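Bacillaene synthase dehydratase PksH (Bacillus subtilis, PDB 3HP0) catalyses the dehydration of the (S)-3-hydroxy-3-methylglutaryl group tethered to PksL to a 3-methylglutaconyl group during synthesis of the antibiotic bacillaene. Local coordinates at residues A[34-37]-A[38-42]; A[90-93]-A[94-98]; A[142-145]-A[146-150]. All coordinates share one frame; numbering follows the deposited sequence.

Interaction 1 of 3, residues A[34-37]-A[38-42]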
loop_
_atom_site.group_PDB
_atom_site.type_symbol
_atom_site.label_atom_id
_atom_site.label_comp_id
_atom_site.label_asym_id
_atom_site.label_seq_id
_atom_site.Cartn_x
_atom_site.Cartn_y
_atom_site.Cartn_z
ATOM N N THR A 34 8.485 -9.188 7.820
ATOM C CA THR A 34 9.335 -8.412 8.717
ATOM C C THR A 34 9.060 -6.927 8.466
ATOM O O THR A 34 9.004 -6.113 9.395
ATOM C CB THR A 34 10.835 -8.706 8.451
ATOM O OG1 THR A 34 11.069 -10.114 8.550
ATOM C CG2 THR A 34 11.726 -7.983 9.457
ATOM N N LEU A 35 8.885 -6.596 7.190
ATOM C CA LEU A 35 8.608 -5.231 6.760
ATOM C C LEU A 35 7.380 -4.653 7.459
ATOM O O LEU A 35 7.370 -3.483 7.833
ATOM C CB LEU A 35 8.410 -5.195 5.238
ATOM C CG LEU A 35 8.109 -3.844 4.580
ATOM C CD1 LEU A 35 8.583 -3.853 3.144
ATOM C CD2 LEU A 35 6.627 -3.559 4.644
ATOM N N ILE A 36 6.347 -5.473 7.633
ATOM C CA ILE A 36 5.118 -5.036 8.291
ATOM C C ILE A 36 5.361 -4.690 9.755
ATOM O O ILE A 36 4.852 -3.688 10.267
ATOM C CB ILE A 36 4.042 -6.130 8.231
ATOM C CG1 ILE A 36 3.647 -6.387 6.778
ATOM C CG2 ILE A 36 2.833 -5.719 9.055
ATOM C CD1 ILE A 36 2.622 -7.486 6.613
ATOM N N GLU A 37 6.136 -5.535 10.421
ATOM C CA GLU A 37 6.461 -5.343 11.826
ATOM C C GLU A 37 7.300 -4.081 12.036
ATOM O O GLU A 37 7.030 -3.293 12.941
ATOM C CB GLU A 37 7.203 -6.580 12.359
ATOM C CG GLU A 37 7.633 -6.491 13.823
ATOM C CD GLU A 37 6.498 -6.086 14.755
ATOM O OE1 GLU A 37 5.998 -4.946 14.636
ATOM O OE2 GLU A 37 6.104 -6.905 15.609
ATOM N N GLU A 38 8.311 -3.887 11.198
ATOM C CA GLU A 38 9.173 -2.715 11.306
ATOM C C GLU A 38 8.398 -1.408 11.134
ATOM O O GLU A 38 8.702 -0.411 11.785
ATOM C CB GLU A 38 10.293 -2.794 10.268
ATOM C CG GLU A 38 11.390 -3.777 10.631
ATOM C CD GLU A 38 12.375 -3.996 9.497
ATOM O OE1 GLU A 38 12.654 -3.028 8.756
ATOM O OE2 GLU A 38 12.881 -5.131 9.352
ATOM N N CYS A 39 7.399 -1.423 10.255
ATOM C CA CYS A 39 6.572 -0.247 9.999
ATOM C C CYS A 39 5.680 0.056 11.195
ATOM O O CYS A 39 5.599 1.202 11.645
ATOM C CB CYS A 39 5.701 -0.462 8.759
ATOM S SG CYS A 39 6.595 -0.432 7.188
ATOM N N LEU A 40 5.009 -0.967 11.707
ATOM C CA LEU A 40 4.135 -0.788 12.860
ATOM C C LEU A 40 4.949 -0.217 14.009
ATOM O O LEU A 40 4.465 0.592 14.798
ATOM C CB LEU A 40 3.529 -2.128 13.261
ATOM C CG LEU A 40 2.617 -2.702 12.180
ATOM C CD1 LEU A 40 2.238 -4.133 12.511
ATOM C CD2 LEU A 40 1.382 -1.825 12.068
ATOM N N GLN A 41 6.201 -0.648 14.075
ATOM C CA GLN A 41 7.141 -0.222 15.098
ATOM C C GLN A 41 7.538 1.243 14.914
ATOM O O GLN A 41 7.681 1.986 15.887
ATOM C CB GLN A 41 8.378 -1.108 15.022
ATOM C CG GLN A 41 9.444 -0.782 16.027
ATOM C CD GLN A 41 10.716 -1.559 15.762
ATOM O OE1 GLN A 41 10.690 -2.782 15.601
ATOM N NE2 GLN A 41 11.839 -0.852 15.714
ATOM N N VAL A 42 7.732 1.651 13.665
ATOM C CA VAL A 42 8.090 3.027 13.367
ATOM C C VAL A 42 6.887 3.939 13.620
ATOM O O VAL A 42 7.038 5.061 14.108
ATOM C CB VAL A 42 8.525 3.188 11.895
ATOM C CG1 VAL A 42 8.763 4.656 11.585
ATOM C CG2 VAL A 42 9.779 2.378 11.626
#

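Interaction 2 of 3, residues A[90-93]-A[94-98]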
loop_
_atom_site.group_PDB
_atom_site.type_symbol
_atom_site.label_atom_id
_atom_site.label_comp_id
_atom_site.label_asym_id
_atom_site.label_seq_id
_atom_site.Cartn_x
_atom_site.Cartn_y
_atom_site.Cartn_z
ATOM N N TYR A 90 -3.099 -5.424 6.821
ATOM C CA TYR A 90 -4.342 -4.666 6.765
ATOM C C TYR A 90 -4.393 -3.607 7.857
ATOM O O TYR A 90 -4.752 -2.460 7.594
ATOM C CB TYR A 90 -5.542 -5.593 6.900
ATOM C CG TYR A 90 -6.837 -5.010 6.368
ATOM C CD1 TYR A 90 -7.268 -5.293 5.065
ATOM C CD2 TYR A 90 -7.645 -4.194 7.170
ATOM C CE1 TYR A 90 -8.464 -4.797 4.584
ATOM C CE2 TYR A 90 -8.854 -3.683 6.687
ATOM C CZ TYR A 90 -9.260 -3.995 5.399
ATOM O OH TYR A 90 -10.476 -3.551 4.933
ATOM N N ASP A 91 -4.023 -3.991 9.078
ATOM C CA ASP A 91 -4.030 -3.061 10.206
ATOM C C ASP A 91 -3.018 -1.946 10.032
ATOM O O ASP A 91 -3.237 -0.832 10.496
ATOM C CB ASP A 91 -3.775 -3.800 11.518
ATOM C CG ASP A 91 -4.961 -4.629 11.938
ATOM O OD1 ASP A 91 -6.097 -4.127 11.803
ATOM O OD2 ASP A 91 -4.765 -5.771 12.399
ATOM N N LEU A 92 -1.913 -2.258 9.366
ATOM C CA LEU A 92 -0.878 -1.272 9.084
ATOM C C LEU A 92 -1.483 -0.214 8.155
ATOM O O LEU A 92 -1.399 0.991 8.422
ATOM C CB LEU A 92 0.301 -1.946 8.398
ATOM C CG LEU A 92 1.394 -1.074 7.783
ATOM C CD1 LEU A 92 1.944 -0.092 8.806
ATOM C CD2 LEU A 92 2.485 -1.985 7.252
ATOM N N TRP A 93 -2.112 -0.664 7.075
ATOM C CA TRP A 93 -2.722 0.267 6.141
ATOM C C TRP A 93 -3.803 1.069 6.847
ATOM O O TRP A 93 -4.017 2.239 6.534
ATOM C CB TRP A 93 -3.307 -0.476 4.939
ATOM C CG TRP A 93 -2.253 -1.037 4.017
ATOM C CD1 TRP A 93 -0.947 -0.647 3.934
ATOM C CD2 TRP A 93 -2.429 -2.059 3.032
ATOM N NE1 TRP A 93 -0.298 -1.363 2.959
ATOM C CE2 TRP A 93 -1.183 -2.238 2.389
ATOM C CE3 TRP A 93 -3.518 -2.846 2.631
ATOM C CZ2 TRP A 93 -0.994 -3.174 1.362
ATOM C CZ3 TRP A 93 -3.332 -3.777 1.613
ATOM C CH2 TRP A 93 -2.079 -3.932 0.990
HETATM N N MSE A 94 -4.476 0.441 7.812
HETATM C CA MSE A 94 -5.520 1.133 8.568
HETATM C C MSE A 94 -4.896 2.201 9.458
HETATM O O MSE A 94 -5.439 3.289 9.617
HETATM C CB MSE A 94 -6.305 0.160 9.444
HETATM C CG MSE A 94 -7.203 -0.789 8.681
HETATM SE SE MSE A 94 -8.646 -1.464 9.806
HETATM C CE MSE A 94 -9.905 -0.015 9.527
ATOM N N LYS A 95 -3.743 1.879 10.028
ATOM C CA LYS A 95 -3.028 2.789 10.916
ATOM C C LYS A 95 -2.675 4.063 10.139
ATOM O O LYS A 95 -2.841 5.182 10.639
ATOM C CB LYS A 95 -1.750 2.110 11.422
ATOM C CG LYS A 95 -1.256 2.570 12.782
ATOM C CD LYS A 95 -2.166 2.044 13.885
ATOM C CE LYS A 95 -1.433 1.945 15.223
ATOM N NZ LYS A 95 -2.266 1.293 16.291
ATOM N N LEU A 96 -2.182 3.882 8.915
ATOM C CA LEU A 96 -1.821 5.003 8.065
ATOM C C LEU A 96 -2.987 5.961 7.927
ATOM O O LEU A 96 -2.792 7.172 7.878
ATOM C CB LEU A 96 -1.408 4.507 6.681
ATOM C CG LEU A 96 0.049 4.139 6.388
ATOM C CD1 LEU A 96 0.884 4.038 7.649
ATOM C CD2 LEU A 96 0.046 2.837 5.625
ATOM N N GLN A 97 -4.202 5.421 7.863
ATOM C CA GLN A 97 -5.396 6.258 7.736
ATOM C C GLN A 97 -5.903 6.799 9.071
ATOM O O GLN A 97 -6.658 7.772 9.111
ATOM C CB GLN A 97 -6.558 5.467 7.150
ATOM C CG GLN A 97 -6.385 4.901 5.794
ATOM C CD GLN A 97 -7.729 4.569 5.180
ATOM O OE1 GLN A 97 -8.449 3.691 5.667
ATOM N NE2 GLN A 97 -8.084 5.284 4.117
ATOM N N THR A 98 -5.492 6.167 10.159
ATOM C CA THR A 98 -6.000 6.537 11.469
ATOM C C THR A 98 -5.064 7.225 12.460
ATOM O O THR A 98 -5.517 7.956 13.329
ATOM C CB THR A 98 -6.587 5.277 12.163
ATOM O OG1 THR A 98 -7.590 4.694 11.320
ATOM C CG2 THR A 98 -7.241 5.648 13.477
#

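Interaction 3 of 3, residues A[142-145]-A[146-150]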
loop_
_atom_site.group_PDB
_atom_site.type_symbol
_atom_site.label_atom_id
_atom_site.label_comp_id
_atom_site.label_asym_id
_atom_site.label_seq_id
_atom_site.Cartn_x
_atom_site.Cartn_y
_atom_site.Cartn_z
ATOM N N LEU A 142 -6.981 -14.632 -8.991
ATOM C CA LEU A 142 -6.929 -13.922 -7.724
ATOM C C LEU A 142 -7.575 -12.540 -7.840
ATOM O O LEU A 142 -8.160 -12.188 -8.867
ATOM C CB LEU A 142 -5.480 -13.750 -7.253
ATOM C CG LEU A 142 -4.517 -14.911 -6.938
ATOM C CD1 LEU A 142 -5.260 -16.080 -6.304
ATOM C CD2 LEU A 142 -3.829 -15.347 -8.197
ATOM N N TYR A 143 -7.484 -11.776 -6.757
ATOM C CA TYR A 143 -7.963 -10.391 -6.703
ATOM C C TYR A 143 -7.446 -9.758 -5.412
ATOM O O TYR A 143 -7.403 -10.410 -4.369
ATOM C CB TYR A 143 -9.496 -10.280 -6.818
ATOM C CG TYR A 143 -10.310 -11.132 -5.872
ATOM C CD1 TYR A 143 -10.773 -12.392 -6.263
ATOM C CD2 TYR A 143 -10.632 -10.676 -4.592
ATOM C CE1 TYR A 143 -11.543 -13.172 -5.405
ATOM C CE2 TYR A 143 -11.390 -11.453 -3.727
ATOM C CZ TYR A 143 -11.847 -12.697 -4.134
ATOM O OH TYR A 143 -12.617 -13.447 -3.286
ATOM N N PRO A 144 -7.034 -8.476 -5.480
ATOM C CA PRO A 144 -6.492 -7.671 -4.379
ATOM C C PRO A 144 -7.476 -7.380 -3.248
ATOM O O PRO A 144 -7.751 -6.216 -2.941
ATOM C CB PRO A 144 -6.069 -6.394 -5.080
ATOM C CG PRO A 144 -7.154 -6.236 -6.089
ATOM C CD PRO A 144 -7.223 -7.632 -6.675
ATOM N N ALA A 145 -7.983 -8.439 -2.627
ATOM C CA ALA A 145 -8.948 -8.320 -1.543
ATOM C C ALA A 145 -8.543 -7.368 -0.417
ATOM O O ALA A 145 -9.374 -6.618 0.079
ATOM C CB ALA A 145 -9.241 -9.704 -0.970
ATOM N N CYS A 146 -7.284 -7.403 0.002
ATOM C CA CYS A 146 -6.858 -6.529 1.086
ATOM C C CYS A 146 -6.752 -5.077 0.620
ATOM O O CYS A 146 -7.071 -4.140 1.357
ATOM C CB CYS A 146 -5.517 -6.999 1.653
ATOM S SG CYS A 146 -5.505 -8.719 2.287
ATOM N N VAL A 147 -6.326 -4.898 -0.623
ATOM C CA VAL A 147 -6.155 -3.574 -1.207
ATOM C C VAL A 147 -7.453 -2.852 -1.546
ATOM O O VAL A 147 -7.611 -1.658 -1.267
ATOM C CB VAL A 147 -5.305 -3.667 -2.519
ATOM C CG1 VAL A 147 -5.233 -2.310 -3.201
ATOM C CG2 VAL A 147 -3.913 -4.185 -2.199
ATOM N N LEU A 148 -8.380 -3.593 -2.141
ATOM C CA LEU A 148 -9.653 -3.047 -2.622
ATOM C C LEU A 148 -10.453 -2.083 -1.764
ATOM O O LEU A 148 -10.955 -1.090 -2.286
ATOM C CB LEU A 148 -10.571 -4.192 -3.093
ATOM C CG LEU A 148 -10.043 -4.987 -4.301
ATOM C CD1 LEU A 148 -10.963 -6.163 -4.631
ATOM C CD2 LEU A 148 -9.928 -4.062 -5.504
ATOM N N PRO A 149 -10.606 -2.355 -0.449
ATOM C CA PRO A 149 -11.385 -1.425 0.387
ATOM C C PRO A 149 -10.748 -0.031 0.451
ATOM O O PRO A 149 -11.441 0.990 0.441
ATOM C CB PRO A 149 -11.433 -2.123 1.746
ATOM C CG PRO A 149 -11.334 -3.589 1.374
ATOM C CD PRO A 149 -10.262 -3.575 0.300
ATOM N N PHE A 150 -9.423 -0.003 0.515
ATOM C CA PHE A 150 -8.679 1.259 0.548
ATOM C C PHE A 150 -8.754 1.944 -0.833
ATOM O O PHE A 150 -8.981 3.153 -0.926
ATOM C CB PHE A 150 -7.219 0.985 0.929
ATOM C CG PHE A 150 -7.046 0.431 2.323
ATOM C CD1 PHE A 150 -7.023 1.284 3.430
ATOM C CD2 PHE A 150 -6.952 -0.947 2.535
ATOM C CE1 PHE A 150 -6.910 0.778 4.715
ATOM C CE2 PHE A 150 -6.836 -1.467 3.829
ATOM C CZ PHE A 150 -6.815 -0.603 4.917
#

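Interaction 1 of 3, residues A[34-37]-A[38-42]
In the first turns of helix 34-48, the crossover helix of the beta-alpha-beta unit between strands 17-22 and 53-57 in this crotonase fold, T34, L35 and I36 meet E38, C39 and L40 four residues further on. Successive i to i+4 backbone bonds hold the turns: E38 N donates to T34 O at 2.9 Å, L40 N to I36 O at 3.1 Å and Q41 N to E37 O at 3.0 Å. The bond from C39 N to L35 O is longer, 3.2 Å, and less straight, with an N-H...O angle of 149°.

The side chains form two apolar pairs. I36 and L40 lie alongside each other and point the same way, CG2 of I36 resting 3.8 Å from CD1 of L40; I36 packs on P88 and L89 of helix 87-98 and L40 on L92. L35 and C39 turn to F22 of strand 17-22, and CD2 of L35 comes to 4.0 Å from SG of C39.

E38 is buried, and both its carboxylate oxygens accept backbone N-H groups, OE2 from Q7 and OE1 from T8, which probably helps to offset its charge. With CG beside its own backbone N (chi1 -76°) and the chain extended beyond it, the carboxylate leans back toward T34. The methyl of T34 lies against this carboxylate, CG2 3.1 Å from E38 OE2.

Interaction 2 of 3, residues A[90-93]-A[94-98]
Y90 and M94, one turn apart on helix 87-98, cross at a slant, and the selenium of M94 (a selenomethionine) comes to the edge of the phenol ring. SE lies 5.0 Å from the ring centroid and 80° off the ring normal, a Met-aromatic contact made at the rim of the ring: CE2 of Y90 is 3.8 Å from SE of M94, while CD2 of Y90 is 3.8 Å from M94 CG. A first torsion of -70° brings CG of M94 beside its own backbone N and back along the helix to the tyrosine, and the bend at chi3 (86°) then turns the methyl end away. The Y90 hydroxyl is hydrogen-bonded to the carbonyl of V221, and the D91 carboxylate forms a salt bridge with K225, tying this side of the helix to helix 220-235.

W93 and L96 also meet obliquely, but here a methyl touches the indole: CD2 of L96 sits near the ring plane at its edge, 4.0 Å from W93 CD1. The pair L92 and L96 is looser, their CD1 atoms 4.4 Å apart, and both leucines also pack on L43 of helix 34-48.

The i to i+4 backbone bonds run from M94 N to Y90 O, K95 N to D91 O and L96 N to L92 O. In the last turn that from Q97 N to W93 O is weak, and the hydroxyl of T98 donates to M94 O from above the carbonyl plane, at 3.1 Å. With Y90 and M94 packed on helices 148-155 and 220-235, and L92 and L96 on helix 34-48, this is a partly buried helix of the crotonase fold.

Interaction 3 of 3, residues A[142-145]-A[146-150]
P144 and L148 are joined by a backbone hydrogen bond. L148 N donates to P144 O over 2.8 Å, with an N-H...O angle of 165° and the donor almost straight in line with the carbonyl. Just before it, A145 N bonds to Y143 O at 2.7 Å, closing an inverse gamma turn centred on P144, so this proline is the centre of one turn and its carbonyl opens the next.

The apolar contacts gather on the same residue. L148 is directed toward P144, and with its CG beside the backbone N (chi1 -64°) the branch swings over the proline: CD2 of L148 is 3.6 Å from P144 CG, the two side chains crossing at a slant. On another part of the ring, CB of P144 meets CB of V147 at 3.8 Å, and V147 in turn packs on W93 and L116.

P149 lacks an N-H, so A145 O receives no i+4 amide from it; the ring carbon CD of P149 packs against A145 O at 3.2 Å.

P144 also touches E137, an active-site residue; the arrangement is an inverse gamma turn leading into helix 148-155 beside the catalytic centre.

How the interactions relate
Interactions 1 and 2 belong to adjacent helices and meet directly through L92, whose CD1 lies 3.7 Å from L40 CD2 and 3.8 Å from C39 CB. A different face of helix 87-98 meets interaction 3: CB of W93 is 3.5 Å from F150 CZ, and OH of Y90 is 3.6 Å from P149 CB. Interaction 2 thus bridges the others, whose nearest atoms are about 9 Å apart. The approach to the active site differs: the side chain of P144 is about 4 Å from that of E137, that of W93 about 10 Å from E137, and that of L35 about 10 Å from the other active-site residue, D68.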